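Local coordinates for mandelate racemase / muconate lactonizing enzyme, C-terminal domain protein (Pseudovibrio sp. JE062, PDB 4JHM), which belongs to the mandelate racemase / muconate lactonizing enzyme family of the enolase superfamily, with an N-terminal capping domain and a C-terminal barrel domain, at residues R192-A206 and N217-D229. Sequence-based numbering, arbitrary orientation.
Sequences RFMLDTAGFYTPEQA and NWEWLEAPVSDYD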
ATOM      1  N   ARG A 192     -35.414 -12.391 -10.700  1.00 77.55           N
ATOM      2  CA  ARG A 192     -34.156 -12.060 -10.034  1.00 76.91           C
ATOM      3  C   ARG A 192     -34.278 -12.316  -8.533  1.00 73.99           C
ATOM      4  O   ARG A 192     -35.194 -11.804  -7.893  1.00 80.91           O
ATOM      5  CB  ARG A 192     -33.798 -10.587 -10.265  1.00 78.48           C
ATOM      6  CG  ARG A 192     -33.642 -10.179 -11.724  1.00 79.39           C
ATOM      7  CD  ARG A 192     -32.526 -10.954 -12.397  1.00 87.08           C
ATOM      8  NE  ARG A 192     -31.279 -10.885 -11.635  1.00 92.47           N
ATOM      9  CZ  ARG A 192     -30.237 -11.690 -11.824  1.00 92.52           C
ATOM     10  NH1 ARG A 192     -30.276 -12.640 -12.751  1.00 99.23           N
ATOM     11  NH2 ARG A 192     -29.153 -11.547 -11.082  1.00 89.94           N
ATOM     12  N   PHE A 193     -33.357 -13.095  -7.973  1.00 68.67           N
ATOM     13  CA  PHE A 193     -33.423 -13.460  -6.557  1.00 68.90           C
ATOM     14  C   PHE A 193     -32.285 -12.864  -5.736  1.00 68.98           C
ATOM     15  O   PHE A 193     -31.138 -12.817  -6.185  1.00 65.92           O
ATOM     16  CB  PHE A 193     -33.419 -14.980  -6.392  1.00 71.47           C
ATOM     17  CG  PHE A 193     -34.727 -15.639  -6.749  1.00 73.57           C
ATOM     18  CD1 PHE A 193     -35.756 -15.711  -5.825  1.00 72.51           C
ATOM     19  CD2 PHE A 193     -34.918 -16.200  -8.001  1.00 74.45           C
ATOM     20  CE1 PHE A 193     -36.953 -16.323  -6.146  1.00 75.34           C
ATOM     21  CE2 PHE A 193     -36.112 -16.819  -8.327  1.00 77.11           C
ATOM     22  CZ  PHE A 193     -37.131 -16.880  -7.399  1.00 76.52           C
HETATM   23  N   MSE A 194     -32.623 -12.419  -4.526  1.00 67.76           N
HETATM   24  CA  MSE A 194     -31.654 -11.861  -3.584  1.00 66.58           C
HETATM   25  C   MSE A 194     -31.833 -12.544  -2.257  1.00 67.08           C
HETATM   26  O   MSE A 194     -32.873 -13.148  -1.995  1.00 66.39           O
HETATM   27  CB  MSE A 194     -31.865 -10.361  -3.375  1.00 69.42           C
HETATM   28  CG  MSE A 194     -31.651  -9.555  -4.649  1.00 73.57           C
HETATM   29 SE   MSE A 194     -33.376  -9.189  -5.541  1.00 78.18          SE
HETATM   30  CE  MSE A 194     -33.278  -7.223  -5.578  1.00 73.02           C
ATOM     31  N   LEU A 195     -30.819 -12.441  -1.401  1.00 66.89           N
ATOM     32  CA  LEU A 195     -30.831 -13.102  -0.103  1.00 64.40           C
ATOM     33  C   LEU A 195     -30.320 -12.161   0.978  1.00 66.28           C
ATOM     34  O   LEU A 195     -29.261 -11.549   0.819  1.00 71.71           O
ATOM     35  CB  LEU A 195     -29.951 -14.344  -0.161  1.00 67.06           C
ATOM     36  CG  LEU A 195     -29.971 -15.260   1.059  1.00 72.64           C
ATOM     37  CD1 LEU A 195     -31.362 -15.832   1.267  1.00 74.67           C
ATOM     38  CD2 LEU A 195     -28.953 -16.376   0.882  1.00 78.22           C
ATOM     39  N   ASP A 196     -31.073 -12.038   2.070  1.00 65.64           N
ATOM     40  CA  ASP A 196     -30.647 -11.238   3.226  1.00 67.47           C
ATOM     41  C   ASP A 196     -30.379 -12.147   4.434  1.00 67.69           C
ATOM     42  O   ASP A 196     -31.304 -12.764   4.968  1.00 73.02           O
ATOM     43  CB  ASP A 196     -31.710 -10.187   3.574  1.00 64.98           C
ATOM     44  CG  ASP A 196     -31.324  -9.331   4.776  1.00 63.38           C
ATOM     45  OD1 ASP A 196     -30.309  -9.640   5.428  1.00 62.75           O
ATOM     46  OD2 ASP A 196     -32.032  -8.346   5.072  1.00 65.28           O
ATOM     47  N   THR A 197     -29.118 -12.233   4.854  1.00 58.51           N
ATOM     48  CA  THR A 197     -28.744 -13.088   5.981  1.00 60.59           C
ATOM     49  C   THR A 197     -28.452 -12.265   7.245  1.00 62.44           C
ATOM     50  O   THR A 197     -27.792 -12.742   8.175  1.00 61.24           O
ATOM     51  CB  THR A 197     -27.525 -13.974   5.644  1.00 59.60           C
ATOM     52  OG1 THR A 197     -26.406 -13.148   5.300  1.00 56.90           O
ATOM     53  CG2 THR A 197     -27.836 -14.909   4.482  1.00 59.18           C
ATOM     54  N   ALA A 198     -28.933 -11.025   7.259  1.00 59.49           N
ATOM     55  CA  ALA A 198     -28.931 -10.186   8.457  1.00 60.91           C
ATOM     56  C   ALA A 198     -27.642 -10.243   9.277  1.00 64.00           C
ATOM     57  O   ALA A 198     -27.671 -10.105  10.495  1.00 72.57           O
ATOM     58  CB  ALA A 198     -30.113 -10.558   9.335  1.00 63.64           C
ATOM     59  N   GLY A 199     -26.518 -10.458   8.611  1.00 69.44           N
ATOM     60  CA  GLY A 199     -25.216 -10.382   9.262  1.00 66.80           C
ATOM     61  C   GLY A 199     -24.854 -11.535  10.179  1.00 62.41           C
ATOM     62  O   GLY A 199     -23.829 -11.482  10.850  1.00 59.70           O
ATOM     63  N   PHE A 200     -25.658 -12.591  10.198  1.00 63.86           N
ATOM     64  CA  PHE A 200     -25.438 -13.665  11.168  1.00 73.13           C
ATOM     65  C   PHE A 200     -24.564 -14.831  10.694  1.00 66.25           C
ATOM     66  O   PHE A 200     -24.240 -15.704  11.486  1.00 72.11           O
ATOM     67  CB  PHE A 200     -26.778 -14.189  11.699  1.00 85.01           C
ATOM     68  CG  PHE A 200     -27.550 -13.170  12.499  1.00 93.33           C
ATOM     69  CD1 PHE A 200     -26.895 -12.115  13.134  1.00 94.70           C
ATOM     70  CD2 PHE A 200     -28.926 -13.276  12.636  1.00 96.16           C
ATOM     71  CE1 PHE A 200     -27.600 -11.180  13.869  1.00 91.81           C
ATOM     72  CE2 PHE A 200     -29.635 -12.344  13.374  1.00100.16           C
ATOM     73  CZ  PHE A 200     -28.971 -11.295  13.991  1.00 99.56           C
ATOM     74  N   TYR A 201     -24.166 -14.849   9.427  1.00 66.22           N
ATOM     75  CA  TYR A 201     -23.287 -15.912   8.924  1.00 65.74           C
ATOM     76  C   TYR A 201     -21.853 -15.761   9.422  1.00 66.76           C
ATOM     77  O   TYR A 201     -21.467 -14.720   9.956  1.00 61.65           O
ATOM     78  CB  TYR A 201     -23.253 -15.920   7.395  1.00 63.96           C
ATOM     79  CG  TYR A 201     -24.387 -16.650   6.711  1.00 63.52           C
ATOM     80  CD1 TYR A 201     -25.593 -16.891   7.357  1.00 64.27           C
ATOM     81  CD2 TYR A 201     -24.258 -17.063   5.394  1.00 63.73           C
ATOM     82  CE1 TYR A 201     -26.627 -17.545   6.714  1.00 63.54           C
ATOM     83  CE2 TYR A 201     -25.288 -17.704   4.741  1.00 66.72           C
ATOM     84  CZ  TYR A 201     -26.470 -17.945   5.403  1.00 67.51           C
ATOM     85  OH  TYR A 201     -27.487 -18.595   4.743  1.00 62.82           O
ATOM     86  N   THR A 202     -21.066 -16.816   9.226  1.00 65.22           N
ATOM     87  CA  THR A 202     -19.639 -16.781   9.500  1.00 63.10           C
ATOM     88  C   THR A 202     -18.899 -16.509   8.199  1.00 62.13           C
ATOM     89  O   THR A 202     -19.313 -16.980   7.144  1.00 64.69           O
ATOM     90  CB  THR A 202     -19.147 -18.127  10.045  1.00 62.34           C
ATOM     91  OG1 THR A 202     -19.105 -19.087   8.982  1.00 67.28           O
ATOM     92  CG2 THR A 202     -20.068 -18.623  11.131  1.00 61.04           C
ATOM     93  N   PRO A 203     -17.800 -15.749   8.263  1.00 60.15           N
ATOM     94  CA  PRO A 203     -17.012 -15.457   7.069  1.00 61.29           C
ATOM     95  C   PRO A 203     -16.939 -16.623   6.079  1.00 61.36           C
ATOM     96  O   PRO A 203     -17.142 -16.425   4.885  1.00 60.22           O
ATOM     97  CB  PRO A 203     -15.636 -15.153   7.649  1.00 59.83           C
ATOM     98  CG  PRO A 203     -15.941 -14.511   8.964  1.00 59.27           C
ATOM     99  CD  PRO A 203     -17.250 -15.079   9.452  1.00 57.86           C
ATOM    100  N   GLU A 204     -16.662 -17.825   6.583  1.00 69.23           N
ATOM    101  CA  GLU A 204     -16.543 -19.023   5.746  1.00 68.45           C
ATOM    102  C   GLU A 204     -17.873 -19.359   5.076  1.00 66.79           C
ATOM    103  O   GLU A 204     -17.923 -19.675   3.888  1.00 61.90           O
ATOM    104  CB  GLU A 204     -16.067 -20.218   6.579  1.00 74.84           C
ATOM    105  CG  GLU A 204     -14.700 -20.033   7.230  1.00 82.98           C
ATOM    106  CD  GLU A 204     -14.711 -19.061   8.409  1.00 93.13           C
ATOM    107  OE1 GLU A 204     -15.810 -18.682   8.884  1.00 79.68           O
ATOM    108  OE2 GLU A 204     -13.608 -18.677   8.867  1.00 98.25           O
ATOM    109  N   GLN A 205     -18.949 -19.292   5.852  1.00 67.42           N
ATOM    110  CA  GLN A 205     -20.287 -19.523   5.329  1.00 67.43           C
ATOM    111  C   GLN A 205     -20.641 -18.454   4.301  1.00 67.87           C
ATOM    112  O   GLN A 205     -21.197 -18.751   3.246  1.00 78.21           O
ATOM    113  CB  GLN A 205     -21.310 -19.528   6.474  1.00 69.01           C
ATOM    114  CG  GLN A 205     -21.191 -20.746   7.382  1.00 72.24           C
ATOM    115  CD  GLN A 205     -21.932 -20.603   8.701  1.00 73.93           C
ATOM    116  OE1 GLN A 205     -22.752 -19.701   8.889  1.00 71.55           O
ATOM    117  NE2 GLN A 205     -21.643 -21.507   9.627  1.00 78.59           N
ATOM    118  N   ALA A 206     -20.311 -17.208   4.613  1.00 66.37           N
ATOM    119  CA  ALA A 206     -20.617 -16.100   3.728  1.00 63.87           C
ATOM    120  C   ALA A 206     -19.992 -16.348   2.371  1.00 61.58           C
ATOM    121  O   ALA A 206     -20.649 -16.215   1.345  1.00 61.41           O
ATOM    122  CB  ALA A 206     -20.102 -14.800   4.316  1.00 69.52           C
ATOM    123  N   ASN A 217     -26.118 -16.996 -10.754  1.00 76.75           N
ATOM    124  CA  ASN A 217     -26.460 -15.652 -11.214  1.00 78.07           C
ATOM    125  C   ASN A 217     -27.529 -14.922 -10.390  1.00 72.00           C
ATOM    126  O   ASN A 217     -28.276 -14.106 -10.923  1.00 68.89           O
ATOM    127  CB  ASN A 217     -26.865 -15.700 -12.692  1.00 79.09           C
ATOM    128  CG  ASN A 217     -25.674 -15.872 -13.623  1.00 84.03           C
ATOM    129  OD1 ASN A 217     -24.605 -15.307 -13.397  1.00 80.72           O
ATOM    130  ND2 ASN A 217     -25.859 -16.647 -14.684  1.00 91.15           N
ATOM    131  N   TRP A 218     -27.591 -15.198  -9.092  1.00 68.48           N
ATOM    132  CA  TRP A 218     -28.488 -14.453  -8.213  1.00 65.27           C
ATOM    133  C   TRP A 218     -28.037 -13.006  -8.142  1.00 61.95           C
ATOM    134  O   TRP A 218     -26.906 -12.682  -8.494  1.00 58.71           O
ATOM    135  CB  TRP A 218     -28.530 -15.058  -6.816  1.00 64.27           C
ATOM    136  CG  TRP A 218     -29.358 -16.285  -6.745  1.00 66.46           C
ATOM    137  CD1 TRP A 218     -29.466 -17.252  -7.695  1.00 65.86           C
ATOM    138  CD2 TRP A 218     -30.189 -16.697  -5.654  1.00 69.44           C
ATOM    139  NE1 TRP A 218     -30.320 -18.239  -7.271  1.00 68.90           N
ATOM    140  CE2 TRP A 218     -30.776 -17.922  -6.018  1.00 69.92           C
ATOM    141  CE3 TRP A 218     -30.499 -16.145  -4.408  1.00 67.07           C
ATOM    142  CZ2 TRP A 218     -31.655 -18.606  -5.184  1.00 73.27           C
ATOM    143  CZ3 TRP A 218     -31.367 -16.822  -3.581  1.00 70.16           C
ATOM    144  CH2 TRP A 218     -31.937 -18.042  -3.972  1.00 75.00           C
ATOM    145  N   GLU A 219     -28.929 -12.146  -7.669  1.00 65.40           N
ATOM    146  CA  GLU A 219     -28.785 -10.705  -7.836  1.00 64.78           C
ATOM    147  C   GLU A 219     -27.816 -10.092  -6.833  1.00 64.50           C
ATOM    148  O   GLU A 219     -26.834  -9.466  -7.228  1.00 70.82           O
ATOM    149  CB  GLU A 219     -30.167 -10.044  -7.758  1.00 65.59           C
ATOM    150  CG  GLU A 219     -30.171  -8.532  -7.904  1.00 66.21           C
ATOM    151  CD  GLU A 219     -29.764  -8.071  -9.285  1.00 67.78           C
ATOM    152  OE1 GLU A 219     -29.424  -8.930 -10.126  1.00 70.84           O
ATOM    153  OE2 GLU A 219     -29.786  -6.845  -9.528  1.00 70.06           O
ATOM    154  N   TRP A 220     -28.087 -10.259  -5.541  1.00 66.13           N
ATOM    155  CA  TRP A 220     -27.159  -9.782  -4.520  1.00 67.32           C
ATOM    156  C   TRP A 220     -27.308 -10.485  -3.174  1.00 63.37           C
ATOM    157  O   TRP A 220     -28.384 -10.957  -2.820  1.00 65.13           O
ATOM    158  CB  TRP A 220     -27.251  -8.254  -4.352  1.00 67.06           C
ATOM    159  CG  TRP A 220     -28.392  -7.739  -3.526  1.00 61.42           C
ATOM    160  CD1 TRP A 220     -28.725  -8.106  -2.255  1.00 65.76           C
ATOM    161  CD2 TRP A 220     -29.314  -6.718  -3.901  1.00 59.97           C
ATOM    162  NE1 TRP A 220     -29.819  -7.395  -1.826  1.00 61.57           N
ATOM    163  CE2 TRP A 220     -30.195  -6.531  -2.819  1.00 61.40           C
ATOM    164  CE3 TRP A 220     -29.494  -5.953  -5.057  1.00 61.39           C
ATOM    165  CZ2 TRP A 220     -31.237  -5.610  -2.858  1.00 61.32           C
ATOM    166  CZ3 TRP A 220     -30.526  -5.038  -5.095  1.00 60.35           C
ATOM    167  CH2 TRP A 220     -31.384  -4.872  -4.002  1.00 64.26           C
ATOM    168  N   LEU A 221     -26.198 -10.555  -2.444  1.00 58.83           N
ATOM    169  CA  LEU A 221     -26.180 -11.054  -1.080  1.00 58.95           C
ATOM    170  C   LEU A 221     -26.123  -9.866  -0.136  1.00 58.09           C
ATOM    171  O   LEU A 221     -25.144  -9.122  -0.122  1.00 60.56           O
ATOM    172  CB  LEU A 221     -24.964 -11.957  -0.847  1.00 58.51           C
ATOM    173  CG  LEU A 221     -24.706 -12.369   0.609  1.00 58.91           C
ATOM    174  CD1 LEU A 221     -25.966 -12.956   1.224  1.00 62.45           C
ATOM    175  CD2 LEU A 221     -23.552 -13.353   0.729  1.00 57.20           C
ATOM    176  N   GLU A 222     -27.170  -9.694   0.656  1.00 57.58           N
ATOM    177  CA  GLU A 222     -27.266  -8.547   1.548  1.00 58.61           C
ATOM    178  C   GLU A 222     -26.909  -8.934   2.981  1.00 54.44           C
ATOM    179  O   GLU A 222     -27.438  -9.902   3.521  1.00 57.68           O
ATOM    180  CB  GLU A 222     -28.682  -7.950   1.485  1.00 62.07           C
ATOM    181  CG  GLU A 222     -29.028  -7.019   2.637  1.00 64.93           C
ATOM    182  CD  GLU A 222     -30.391  -6.371   2.487  1.00 72.89           C
ATOM    183  OE1 GLU A 222     -30.813  -6.111   1.337  1.00 68.29           O
ATOM    184  OE2 GLU A 222     -31.037  -6.119   3.530  1.00 78.65           O
ATOM    185  N   ALA A 223     -26.007  -8.174   3.591  1.00 53.31           N
ATOM    186  CA  ALA A 223     -25.675  -8.365   4.998  1.00 53.72           C
ATOM    187  C   ALA A 223     -25.165  -9.780   5.264  1.00 56.02           C
ATOM    188  O   ALA A 223     -25.771 -10.523   6.034  1.00 57.30           O
ATOM    189  CB  ALA A 223     -26.892  -8.075   5.863  1.00 49.34           C
ATOM    190  N   PRO A 224     -24.053 -10.160   4.620  1.00 54.51           N
ATOM    191  CA  PRO A 224     -23.495 -11.496   4.814  1.00 56.98           C
ATOM    192  C   PRO A 224     -23.043 -11.709   6.250  1.00 56.14           C
ATOM    193  O   PRO A 224     -23.375 -12.727   6.855  1.00 58.67           O
ATOM    194  CB  PRO A 224     -22.302 -11.533   3.854  1.00 61.29           C
ATOM    195  CG  PRO A 224     -21.981 -10.103   3.551  1.00 60.84           C
ATOM    196  CD  PRO A 224     -23.276  -9.357   3.663  1.00 57.24           C
ATOM    197  N   VAL A 225     -22.308 -10.741   6.788  1.00 57.39           N
ATOM    198  CA  VAL A 225     -21.834 -10.788   8.169  1.00 54.42           C
ATOM    199  C   VAL A 225     -22.000  -9.417   8.837  1.00 59.66           C
ATOM    200  O   VAL A 225     -22.636  -8.510   8.282  1.00 65.13           O
ATOM    201  CB  VAL A 225     -20.363 -11.235   8.234  1.00 52.40           C
ATOM    202  CG1 VAL A 225     -20.234 -12.689   7.822  1.00 57.67           C
ATOM    203  CG2 VAL A 225     -19.491 -10.370   7.343  1.00 53.64           C
ATOM    204  N   SER A 226     -21.445  -9.268  10.034  1.00 57.14           N
ATOM    205  CA  SER A 226     -21.490  -7.991  10.728  1.00 54.79           C
ATOM    206  C   SER A 226     -20.926  -6.900   9.838  1.00 57.03           C
ATOM    207  O   SER A 226     -19.848  -7.056   9.274  1.00 57.59           O
ATOM    208  CB  SER A 226     -20.671  -8.049  12.009  1.00 53.83           C
ATOM    209  OG  SER A 226     -20.410  -6.744  12.490  1.00 51.71           O
ATOM    210  N   ASP A 227     -21.649  -5.792   9.731  1.00 59.78           N
ATOM    211  CA  ASP A 227     -21.222  -4.675   8.896  1.00 62.56           C
ATOM    212  C   ASP A 227     -19.853  -4.140   9.294  1.00 63.56           C
ATOM    213  O   ASP A 227     -19.198  -3.469   8.497  1.00 71.51           O
ATOM    214  CB  ASP A 227     -22.229  -3.528   8.978  1.00 62.78           C
ATOM    215  CG  ASP A 227     -23.390  -3.714   8.051  1.00 62.78           C
ATOM    216  OD1 ASP A 227     -23.650  -4.871   7.654  1.00 64.00           O
ATOM    217  OD2 ASP A 227     -24.043  -2.700   7.721  1.00 71.83           O
ATOM    218  N   TYR A 228     -19.430  -4.413  10.522  1.00 56.13           N
ATOM    219  CA  TYR A 228     -18.186  -3.842  11.026  1.00 62.56           C
ATOM    220  C   TYR A 228     -16.985  -4.725  10.732  1.00 60.58           C
ATOM    221  O   TYR A 228     -15.856  -4.340  11.008  1.00 67.77           O
ATOM    222  CB  TYR A 228     -18.293  -3.567  12.526  1.00 59.41           C
ATOM    223  CG  TYR A 228     -19.395  -2.593  12.838  1.00 58.66           C
ATOM    224  CD1 TYR A 228     -19.275  -1.253  12.492  1.00 54.16           C
ATOM    225  CD2 TYR A 228     -20.568  -3.013  13.446  1.00 57.08           C
ATOM    226  CE1 TYR A 228     -20.285  -0.354  12.761  1.00 53.55           C
ATOM    227  CE2 TYR A 228     -21.585  -2.119  13.722  1.00 56.74           C
ATOM    228  CZ  TYR A 228     -21.436  -0.793  13.378  1.00 56.86           C
ATOM    229  OH  TYR A 228     -22.447   0.099  13.642  1.00 64.38           O
ATOM    230  N   ASP A 229     -17.236  -5.904  10.176  1.00 58.14           N
ATOM    231  CA  ASP A 229     -16.171  -6.818   9.810  1.00 53.77           C
ATOM    232  C   ASP A 229     -15.673  -6.444   8.426  1.00 51.87           C
ATOM    233  O   ASP A 229     -15.883  -7.165   7.463  1.00 51.08           O
ATOM    234  CB  ASP A 229     -16.670  -8.261   9.823  1.00 51.51           C
ATOM    235  CG  ASP A 229     -15.580  -9.259   9.471  1.00 55.81           C
ATOM    236  OD1 ASP A 229     -14.460  -8.843   9.090  1.00 54.96           O
ATOM    237  OD2 ASP A 229     -15.846 -10.472   9.571  1.00 60.20           O
TER
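Leu-195 bonds through both its N and its O to the residues flanking Leu-221 in a parallel ladder: its N gives to Trp-220 O at 3.2 Å and its O receives Glu-222 N at 2.8 Å. Phe-193 O accepts from Glu-219 N before this pair of bonds and Thr-197 N gives to Glu-222 O after it; the short strand axes, 4.8 Å apart, run parallel at 18° to each other. Beyond the ladder, Ala-223 O is gripped by Thr-197 OG1 (2.8 Å) and Gly-199 N (2.7 Å), which approach from opposite faces of its carbonyl plane. The first torsion of Thr-197 sets that hydroxyl between its own N and carbonyl carbon, pointed at the neighbouring loop.

Buried side chains pack along the ladder. On the face carrying Met-194 and Trp-220, selenomethionine Met-194 bends over the indole, its CE 3.6 Å from the six-membered ring centroid of Trp-220 and 21° off the normal, a CH-pi contact. Near Leu-195, Phe-193 CB lies over a face of the Trp-218 six-membered ring, 3.7 Å from its centroid, a second CH-pi contact, and Trp-218 NE1 is satisfied by Glu-183.

The start of strand 192-196 is a more exposed part, with Arg-192 and Glu-219 partly exposed and Asn-217 exposed. There Arg-192, its chain bent at chi2 and chi3, meets Glu-219 OE1 through NH2 (2.8 Å) in a salt bridge whose guanidinium and carboxylate planes stand 78° apart; NH2 also makes a weak bond to Asn-217 O.

At the other end of the strands, the buried carboxylates of Asp-196 and Glu-222 come together on the face shared with Trp-220, and Glu-222 OE1 forms a salt bridge with Lys-165. Joined through helix 203-215, the two strands make a beta-alpha-beta crossover, the repeating unit of the TIM-type barrel in enolase-superfamily C-terminal domains.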